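Pectinesterase (Sitophilus oryzae, PDB 4PMH) hydrolyses the methyl esters of pectin to release methanol and polygalacturonate, probably as part of the weevil's digestion of plant cell walls. Local coordinates at residues A53-A58 and K67-N72; S38-T43 and T90-G95; G310-K315 and G327-A332; C239-K244 and A252-P257. All coordinates share one frame; numbering follows the deposited sequence.

Contact 1 of 4, residues A53-A58 and K67-N72; sequences AAVNAA and KYIKIN
No side-chain ring or amide takes part where Ala54, Val55 and Ala58 meet Lys67 and Ile69, so there are no faces or edges to cover; every touching side-chain atom is aliphatic carbon. The contact belongs to a beta-alpha-beta unit near the N-terminal end of the right-handed parallel beta-helix, made of strand 42-44, helix 51-61 and strand 67-71. Helix segment and strand run nearly antiparallel, at 170°, with 9.2 Å between their axes. Small residues suit so close an approach, and the helix offers Ala54 and Ala58, one turn apart; both also touch strand 42-44, through Val44 and Tyr42 respectively.

Ile69 divides its branches between them. CG2, anti to the backbone N, meets Ala54 CB at 3.8 Å. CG1 stands beside the backbone N (chi1 -68°) and carries CD1 up to the helix backbone, 3.8 Å from Val55 CA. That methyl also lies 4.0 Å from Ala58 CB. Val55 and Ile69 cross at about a right angle, with Val55 CG2 4.1 Å from Ile69 CD1. Lys67 lends its first aliphatic carbon, its CB being 4.3 Å from Ala58 CB, while the rest of the chain bends away and takes the charged amine out of the apolar patch. Ile69 CD1 also comes close to Ala54 O, an oxygen already engaged by the helical hydrogen bond from Ala58 N at 3.1 Å.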
# COMPACT_ATOMS: atom_id res chain seq x y z
N ALA A 53 23.45 -2.62 2.10
CA ALA A 53 24.59 -2.89 2.98
C ALA A 53 24.33 -2.50 4.43
O ALA A 53 24.75 -3.19 5.34
CB ALA A 53 25.86 -2.21 2.48
N ALA A 54 23.62 -1.40 4.64
CA ALA A 54 23.28 -0.98 6.01
C ALA A 54 22.24 -1.93 6.61
O ALA A 54 22.32 -2.29 7.76
CB ALA A 54 22.76 0.44 6.01
N VAL A 55 21.25 -2.33 5.79
CA VAL A 55 20.19 -3.26 6.21
C VAL A 55 20.83 -4.58 6.62
O VAL A 55 20.51 -5.14 7.69
CB VAL A 55 19.14 -3.49 5.08
CG1 VAL A 55 18.27 -4.71 5.36
CG2 VAL A 55 18.31 -2.24 4.88
N ASN A 56 21.76 -5.04 5.79
CA ASN A 56 22.45 -6.29 6.01
C ASN A 56 23.21 -6.23 7.32
O ASN A 56 23.18 -7.18 8.10
CB ASN A 56 23.45 -6.57 4.89
CG ASN A 56 22.78 -6.98 3.59
OD1 ASN A 56 21.59 -7.26 3.53
ND2 ASN A 56 23.58 -7.05 2.53
N ALA A 57 23.92 -5.14 7.56
CA ALA A 57 24.69 -5.00 8.80
C ALA A 57 23.80 -5.11 10.03
O ALA A 57 24.12 -5.85 10.96
CB ALA A 57 25.47 -3.68 8.83
N ALA A 58 22.69 -4.39 10.01
CA ALA A 58 21.73 -4.39 11.12
C ALA A 58 21.10 -5.77 11.35
O ALA A 58 20.99 -6.24 12.49
CB ALA A 58 20.65 -3.34 10.88
N LYS A 67 17.20 -1.06 15.79
CA LYS A 67 18.35 -0.45 15.14
C LYS A 67 17.88 0.60 14.14
O LYS A 67 16.85 0.43 13.46
CB LYS A 67 19.19 -1.51 14.43
CG LYS A 67 19.88 -2.50 15.35
CD LYS A 67 21.01 -1.81 16.10
CE LYS A 67 21.45 -2.62 17.30
NZ LYS A 67 22.49 -1.85 18.02
N TYR A 68 18.65 1.69 14.05
CA TYR A 68 18.29 2.87 13.28
C TYR A 68 19.25 3.05 12.11
O TYR A 68 20.46 3.23 12.30
CB TYR A 68 18.30 4.10 14.17
CG TYR A 68 17.19 4.07 15.19
CD1 TYR A 68 17.34 3.43 16.42
CD2 TYR A 68 15.96 4.67 14.92
CE1 TYR A 68 16.30 3.39 17.34
CE2 TYR A 68 14.92 4.64 15.83
CZ TYR A 68 15.10 4.00 17.05
OH TYR A 68 14.06 3.98 17.96
N ILE A 69 18.68 2.97 10.92
CA ILE A 69 19.42 3.13 9.70
C ILE A 69 19.05 4.47 9.11
O ILE A 69 17.91 4.65 8.66
CB ILE A 69 19.09 2.03 8.67
CG1 ILE A 69 19.62 0.70 9.19
CG2 ILE A 69 19.70 2.37 7.31
CD1 ILE A 69 18.96 -0.52 8.60
N LYS A 70 20.00 5.40 9.11
CA LYS A 70 19.81 6.71 8.52
C LYS A 70 20.30 6.73 7.08
O LYS A 70 21.43 6.32 6.80
CB LYS A 70 20.57 7.74 9.31
CG LYS A 70 20.39 9.13 8.76
CD LYS A 70 20.92 10.18 9.74
CE LYS A 70 22.43 10.20 9.77
NZ LYS A 70 22.91 11.46 10.42
N ILE A 71 19.46 7.21 6.17
CA ILE A 71 19.86 7.36 4.77
C ILE A 71 20.08 8.84 4.47
O ILE A 71 19.12 9.62 4.38
CB ILE A 71 18.80 6.80 3.79
CG1 ILE A 71 18.43 5.35 4.17
CG2 ILE A 71 19.31 6.92 2.35
CD1 ILE A 71 17.41 4.67 3.26
N ASN A 72 21.33 9.22 4.26
CA ASN A 72 21.62 10.60 3.93
C ASN A 72 20.83 11.04 2.71
O ASN A 72 20.60 10.24 1.79
CB ASN A 72 23.11 10.81 3.68
CG ASN A 72 23.90 10.95 4.96
OD1 ASN A 72 23.35 11.02 6.05
ND2 ASN A 72 25.22 11.01 4.82

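Contact 2 of 4, residues S38-T43 and T90-G95; sequences SKADYT and TIYGGG
The ring of Tyr92 reaches edge-on toward the backbone of Lys39, and its hydroxyl donates a hydrogen bond to Lys39 O at 2.7 Å. The two flat groups are not coplanar. Lys39 O lies near the plane of the ring, at its edge, but the hydroxyl stands above the plane of the carbonyl, 58° out of it, with a C=O...donor angle of 120°. On the ring edge, Tyr92 CE1 comes 3.4 Å from the same oxygen. Ala40 CB lies against the same hydroxyl, 3.8 Å from Tyr92 OH, in plain van der Waals contact. With CG lying between the backbone N and the carbonyl carbon (chi1 71°), the ring swings along the sheet rather than straight out from it, and a long, rigid side chain ending in a donor suits the distance. A phenylalanine in place of Tyr92 would probably leave Lys39 O without this donor and the loop before strand 42-44 less firmly held. In the sheet, strand 67-71 lies between strands 42-44 and 89-93; Tyr92 packs on its Lys70, and the Lys39 side chain touches its Tyr68, so the bond bridges over the middle strand.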
# COMPACT_ATOMS: atom_id res chain seq x y z
N SER A 38 15.99 8.90 16.87
CA SER A 38 16.79 9.62 17.87
C SER A 38 18.28 9.30 17.79
O SER A 38 19.05 9.68 18.69
CB SER A 38 16.30 9.27 19.27
OG SER A 38 17.05 9.96 20.24
N LYS A 39 18.68 8.61 16.74
CA LYS A 39 20.05 8.12 16.63
C LYS A 39 20.28 7.45 15.28
O LYS A 39 19.35 7.26 14.49
CB LYS A 39 20.38 7.16 17.79
CG LYS A 39 19.30 6.15 18.13
CD LYS A 39 19.71 5.21 19.25
CE LYS A 39 18.58 5.01 20.25
NZ LYS A 39 18.47 6.18 21.18
N ALA A 40 21.53 7.11 15.01
CA ALA A 40 21.89 6.44 13.77
C ALA A 40 22.93 5.39 14.07
O ALA A 40 24.07 5.72 14.37
CB ALA A 40 22.40 7.44 12.75
N ASP A 41 22.52 4.13 14.04
CA ASP A 41 23.40 2.99 14.26
C ASP A 41 24.18 2.67 12.99
O ASP A 41 25.35 2.31 13.06
CB ASP A 41 22.59 1.77 14.70
CG ASP A 41 21.92 1.96 16.06
OD1 ASP A 41 22.64 2.14 17.06
OD2 ASP A 41 20.68 1.94 16.14
N TYR A 42 23.51 2.77 11.85
CA TYR A 42 24.11 2.58 10.53
C TYR A 42 23.69 3.72 9.63
O TYR A 42 22.50 4.04 9.57
CB TYR A 42 23.62 1.26 9.94
CG TYR A 42 23.75 0.15 10.94
CD1 TYR A 42 24.96 -0.53 11.10
CD2 TYR A 42 22.69 -0.22 11.75
CE1 TYR A 42 25.10 -1.54 12.03
CE2 TYR A 42 22.82 -1.23 12.67
CZ TYR A 42 24.03 -1.89 12.81
OH TYR A 42 24.17 -2.90 13.72
N THR A 43 24.64 4.34 8.94
CA THR A 43 24.36 5.52 8.11
C THR A 43 24.83 5.30 6.68
O THR A 43 26.01 5.03 6.44
CB THR A 43 25.03 6.75 8.70
OG1 THR A 43 24.49 7.00 10.01
CG2 THR A 43 24.75 7.98 7.82
N THR A 90 14.35 0.58 12.03
CA THR A 90 13.82 1.86 11.61
C THR A 90 14.74 2.39 10.51
O THR A 90 15.94 2.52 10.73
CB THR A 90 13.79 2.84 12.80
OG1 THR A 90 12.90 2.32 13.79
CG2 THR A 90 13.33 4.22 12.38
N ILE A 91 14.19 2.64 9.34
CA ILE A 91 14.94 3.16 8.21
C ILE A 91 14.39 4.54 7.91
O ILE A 91 13.22 4.66 7.52
CB ILE A 91 14.81 2.24 6.97
CG1 ILE A 91 15.36 0.84 7.28
CG2 ILE A 91 15.56 2.82 5.76
CD1 ILE A 91 14.30 -0.16 7.66
N TYR A 92 15.21 5.57 8.09
CA TYR A 92 14.76 6.93 7.89
C TYR A 92 15.68 7.80 7.07
O TYR A 92 16.88 7.67 7.13
CB TYR A 92 14.49 7.60 9.22
CG TYR A 92 15.69 7.94 10.06
CD1 TYR A 92 16.23 7.02 10.94
CD2 TYR A 92 16.26 9.18 9.99
CE1 TYR A 92 17.33 7.35 11.74
CE2 TYR A 92 17.33 9.53 10.78
CZ TYR A 92 17.87 8.60 11.65
OH TYR A 92 18.96 8.94 12.41
N GLY A 93 15.07 8.71 6.32
CA GLY A 93 15.81 9.66 5.51
C GLY A 93 16.40 10.75 6.40
O GLY A 93 15.77 11.19 7.38
N GLY A 94 17.61 11.17 6.07
CA GLY A 94 18.32 12.19 6.87
C GLY A 94 18.01 13.63 6.51
O GLY A 94 18.60 14.54 7.10
N GLY A 95 17.13 13.87 5.54
CA GLY A 95 16.81 15.23 5.08
C GLY A 95 15.77 15.94 5.92
O GLY A 95 15.19 15.35 6.85

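Contact 3 of 4, residues G310-K315 and G327-A332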
# COMPACT_ATOMS: atom_id res chain seq x y z
N GLY A 310 -12.61 -7.74 -0.69
CA GLY A 310 -11.90 -6.56 -0.20
C GLY A 310 -12.70 -5.69 0.76
O GLY A 310 -13.85 -5.37 0.49
N GLN A 311 -12.06 -5.30 1.86
CA GLN A 311 -12.71 -4.51 2.91
C GLN A 311 -12.01 -3.16 3.01
O GLN A 311 -10.79 -3.11 3.11
CB GLN A 311 -12.66 -5.24 4.25
CG GLN A 311 -13.70 -4.79 5.28
CD GLN A 311 -13.34 -3.53 6.04
OE1 GLN A 311 -12.16 -3.17 6.18
NE2 GLN A 311 -14.36 -2.82 6.53
N LEU A 312 -12.82 -2.09 2.99
CA LEU A 312 -12.34 -0.72 3.03
C LEU A 312 -13.37 0.22 3.65
O LEU A 312 -14.49 0.27 3.20
CB LEU A 312 -12.05 -0.21 1.62
CG LEU A 312 -11.76 1.28 1.46
CD1 LEU A 312 -10.50 1.72 2.20
CD2 LEU A 312 -11.61 1.58 -0.02
N ILE A 313 -12.96 0.97 4.65
CA ILE A 313 -13.75 2.06 5.19
C ILE A 313 -13.00 3.39 5.06
O ILE A 313 -11.84 3.50 5.48
CB ILE A 313 -14.10 1.77 6.65
CG1 ILE A 313 -15.12 0.62 6.66
CG2 ILE A 313 -14.66 3.02 7.34
CD1 ILE A 313 -15.43 0.12 8.04
N ILE A 314 -13.65 4.38 4.45
CA ILE A 314 -13.14 5.75 4.42
C ILE A 314 -13.99 6.58 5.35
O ILE A 314 -15.18 6.76 5.12
CB ILE A 314 -13.16 6.33 3.01
CG1 ILE A 314 -12.27 5.49 2.09
CG2 ILE A 314 -12.67 7.77 3.03
CD1 ILE A 314 -12.49 5.74 0.62
N LYS A 315 -13.38 7.04 6.44
CA LYS A 315 -14.08 7.72 7.53
C LYS A 315 -13.49 9.11 7.82
O LYS A 315 -12.28 9.25 7.92
CB LYS A 315 -13.93 6.89 8.80
CG LYS A 315 -14.54 7.49 10.06
CD LYS A 315 -14.69 6.40 11.11
CE LYS A 315 -15.25 6.93 12.42
NZ LYS A 315 -15.30 5.84 13.43
N GLY A 327 -21.43 6.85 -7.99
CA GLY A 327 -20.95 5.47 -8.05
C GLY A 327 -19.43 5.36 -8.02
O GLY A 327 -18.78 5.05 -9.04
N PRO A 328 -18.84 5.61 -6.83
CA PRO A 328 -17.40 5.64 -6.63
C PRO A 328 -16.70 4.26 -6.57
O PRO A 328 -15.47 4.20 -6.48
CB PRO A 328 -17.25 6.37 -5.29
CG PRO A 328 -18.54 6.17 -4.59
CD PRO A 328 -19.59 5.79 -5.59
N TRP A 329 -17.48 3.18 -6.62
CA TRP A 329 -16.95 1.82 -6.50
C TRP A 329 -17.22 1.07 -7.79
O TRP A 329 -18.37 0.96 -8.21
CB TRP A 329 -17.66 1.11 -5.38
CG TRP A 329 -17.64 1.81 -4.07
CD1 TRP A 329 -18.74 2.27 -3.40
CD2 TRP A 329 -16.51 2.14 -3.27
NE1 TRP A 329 -18.36 2.87 -2.22
CE2 TRP A 329 -17.00 2.79 -2.10
CE3 TRP A 329 -15.13 1.91 -3.39
CZ2 TRP A 329 -16.15 3.23 -1.08
CZ3 TRP A 329 -14.28 2.37 -2.37
CH2 TRP A 329 -14.80 3.01 -1.22
N THR A 330 -16.19 0.52 -8.43
CA THR A 330 -16.37 -0.10 -9.74
C THR A 330 -16.15 -1.64 -9.76
O THR A 330 -15.95 -2.27 -8.72
CB THR A 330 -15.52 0.62 -10.82
OG1 THR A 330 -15.92 0.16 -12.12
CG2 THR A 330 -14.05 0.34 -10.64
N THR A 331 -16.23 -2.22 -10.96
CA THR A 331 -16.20 -3.66 -11.11
C THR A 331 -14.92 -4.28 -10.56
O THR A 331 -13.83 -3.73 -10.75
CB THR A 331 -16.34 -4.01 -12.60
OG1 THR A 331 -17.54 -3.42 -13.10
CG2 THR A 331 -16.41 -5.50 -12.81
N ALA A 332 -15.05 -5.41 -9.87
CA ALA A 332 -13.87 -6.14 -9.38
C ALA A 332 -12.99 -6.64 -10.53
O ALA A 332 -13.45 -6.80 -11.67
CB ALA A 332 -14.27 -7.32 -8.50
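Leu312 and Ile314 meet Trp329 in the interior of the right-handed parallel beta-helix, where strand 311-315 faces the short, weakly bonded strand at 329-330. They stand two residues apart on their strand, so both point toward the indole, while Ile313 between them points away. The backbones stay well separated, with Leu312 CA 10.9 Å from Trp329 CA, and a residue as large as tryptophan suits the task of filling that width. Its CG is anti to the carbonyl carbon (chi1 -53°), which sends the six-membered ring forward to do the touching.

Leu312 CD2 lies 3.6 Å from Trp329 CZ3 and almost as near to CH2; the two side chains cross obliquely. Ile314 slides past the indole in the opposite direction, bringing CD1 to 4.0 Å from Trp329 CH2.

The partners come from different sheets of the beta-helix: strand 311-315 is flanked by strands 267-270 and 355-359, whereas strand 329-330 lies beside strand 286-290. Close to its own backbone, Trp329 is covered by Pro328, whose CG stands 4.0 Å above one face of the indole, toward the rim. The rings of Tyr338 and Phe356 also meet that of Trp329. The Trp329 side chain is about 7 Å from that of Arg290, which by similarity binds substrate.

Contact 4 of 4, residues C239-K244 and A252-P257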
# COMPACT_ATOMS: atom_id res chain seq x y z
N CYS A 239 -3.26 10.94 5.90
CA CYS A 239 -2.51 10.64 4.69
C CYS A 239 -3.14 11.36 3.53
O CYS A 239 -4.25 11.86 3.65
CB CYS A 239 -2.52 9.13 4.44
SG CYS A 239 -1.44 8.18 5.52
N THR A 240 -2.41 11.45 2.41
CA THR A 240 -2.94 12.03 1.19
C THR A 240 -2.78 11.02 0.07
O THR A 240 -1.68 10.48 -0.10
CB THR A 240 -2.22 13.35 0.82
OG1 THR A 240 -2.47 14.33 1.84
CG2 THR A 240 -2.73 13.91 -0.50
N PHE A 241 -3.85 10.79 -0.67
CA PHE A 241 -3.86 9.88 -1.81
C PHE A 241 -4.11 10.72 -3.06
O PHE A 241 -5.15 11.41 -3.15
CB PHE A 241 -4.96 8.82 -1.67
CG PHE A 241 -4.86 7.99 -0.42
CD1 PHE A 241 -5.43 8.43 0.77
CD2 PHE A 241 -4.20 6.77 -0.42
CE1 PHE A 241 -5.32 7.67 1.93
CE2 PHE A 241 -4.07 6.01 0.73
CZ PHE A 241 -4.64 6.47 1.92
N TYR A 242 -3.19 10.67 -4.02
CA TYR A 242 -3.20 11.59 -5.15
C TYR A 242 -3.29 10.82 -6.46
O TYR A 242 -2.39 10.05 -6.79
CB TYR A 242 -1.94 12.46 -5.13
CG TYR A 242 -2.00 13.64 -6.06
CD1 TYR A 242 -1.73 13.48 -7.41
CD2 TYR A 242 -2.33 14.92 -5.60
CE1 TYR A 242 -1.80 14.55 -8.28
CE2 TYR A 242 -2.40 16.00 -6.46
CZ TYR A 242 -2.14 15.81 -7.80
OH TYR A 242 -2.18 16.85 -8.69
N VAL A 243 -4.38 11.02 -7.18
CA VAL A 243 -4.62 10.34 -8.44
C VAL A 243 -3.97 11.15 -9.55
O VAL A 243 -4.40 12.25 -9.84
CB VAL A 243 -6.11 10.21 -8.74
CG1 VAL A 243 -6.32 9.38 -10.00
CG2 VAL A 243 -6.82 9.56 -7.56
N LYS A 244 -2.95 10.58 -10.15
CA LYS A 244 -2.18 11.25 -11.17
C LYS A 244 -2.87 11.14 -12.51
O LYS A 244 -3.58 10.18 -12.78
CB LYS A 244 -0.79 10.64 -11.28
CG LYS A 244 0.17 11.07 -10.18
CD LYS A 244 1.63 10.84 -10.57
CE LYS A 244 2.12 11.83 -11.61
NZ LYS A 244 2.51 13.17 -11.08
N ALA A 252 -9.40 6.09 -13.55
CA ALA A 252 -8.55 5.69 -12.42
C ALA A 252 -9.28 4.97 -11.28
O ALA A 252 -10.50 5.06 -11.18
CB ALA A 252 -7.88 6.94 -11.87
N VAL A 253 -8.53 4.25 -10.44
CA VAL A 253 -9.08 3.58 -9.25
C VAL A 253 -8.04 3.60 -8.12
O VAL A 253 -6.92 3.20 -8.33
CB VAL A 253 -9.46 2.12 -9.49
CG1 VAL A 253 -10.42 1.65 -8.41
CG2 VAL A 253 -10.06 1.90 -10.87
N VAL A 254 -8.42 4.02 -6.93
CA VAL A 254 -7.42 4.17 -5.85
C VAL A 254 -7.11 2.83 -5.17
O VAL A 254 -5.98 2.30 -5.31
CB VAL A 254 -7.87 5.20 -4.82
CG1 VAL A 254 -6.87 5.32 -3.68
CG2 VAL A 254 -8.09 6.55 -5.49
N PHE A 255 -8.10 2.29 -4.45
CA PHE A 255 -7.93 1.10 -3.62
C PHE A 255 -8.36 -0.18 -4.32
O PHE A 255 -9.40 -0.21 -4.97
CB PHE A 255 -8.71 1.25 -2.31
CG PHE A 255 -8.29 2.43 -1.49
CD1 PHE A 255 -7.19 2.36 -0.66
CD2 PHE A 255 -8.98 3.63 -1.56
CE1 PHE A 255 -6.79 3.45 0.09
CE2 PHE A 255 -8.60 4.73 -0.81
CZ PHE A 255 -7.51 4.64 0.02
N ALA A 256 -7.56 -1.24 -4.16
CA ALA A 256 -7.90 -2.57 -4.65
C ALA A 256 -7.57 -3.62 -3.59
O ALA A 256 -6.63 -4.37 -3.73
CB ALA A 256 -7.21 -2.88 -5.98
N PRO A 257 -8.39 -3.70 -2.52
CA PRO A 257 -8.15 -4.72 -1.49
C PRO A 257 -8.60 -6.12 -1.88
O PRO A 257 -9.61 -6.29 -2.57
CB PRO A 257 -8.96 -4.21 -0.28
CG PRO A 257 -9.78 -3.07 -0.77
CD PRO A 257 -9.61 -2.93 -2.26
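No polar bond crosses between Phe241 or Val243 and Ala252, Val254 or Phe255; polar bonds lie around the contact, such as Tyr242 OH with Asp277 OD1 and the backbone bonds of Phe241 to Thr273 and Thr275. The contact itself is a hydrocarbon one between strands 240-243 and 252-257 of the right-handed parallel beta-helix, which belong to different sheets. Strand 252-257 continues to Ala256, which touches Asp226, the nucleophile by similarity.

At its heart is a T-shaped pair: Phe255 turns its edge to the face of Phe241, with planes at 62° and centroids 5.1 Å apart. Phe255 CZ stands 3.7 Å above the Phe241 ring, toward its rim. Val254 CG1 lies over a face of the Phe255 ring and also comes 4.5 Å from Phe241 CD2. The non-extended psi of Val254 (-68°) is consistent with both consecutive residues reaching the Phe241 ring.

Farther along, the valine branches split: Val243 CG2 meets Val254 CG2 at 3.9 Å, while CG1, anti to the backbone N, presses on Ala252 CB at a tight 3.4 Å, a place that suits alanine. An alanine at Phe241 would take away the face that receives Phe255, and the gap would probably let that ring turn. With no hydrogen bond between the segments, the two sheets are held together here by close apolar fit and the edge-to-face ring pair.

From the N terminus, the chain first passes 38-43, then 53-58 and 67-72, where contact 1 closes the short loop of a beta-alpha-beta unit. Only at 90-95 does contact 2 close, so its larger loop encloses contact 1. The two touch where Ile71 O probably accepts a hydrogen bond from Gly94 N, and together they join three neighbouring strands and a helix near the N-terminal end of the beta-helix. Much later contact 4 closes a short loop at 252-257, and contact 3 follows in series at 327-332. These two pack together, Leu312 CD2 lying 3.7 Å from Phe255 CD2, and tie different sheets across the core. The centres of contacts 1 and 3 are about 38 Å apart.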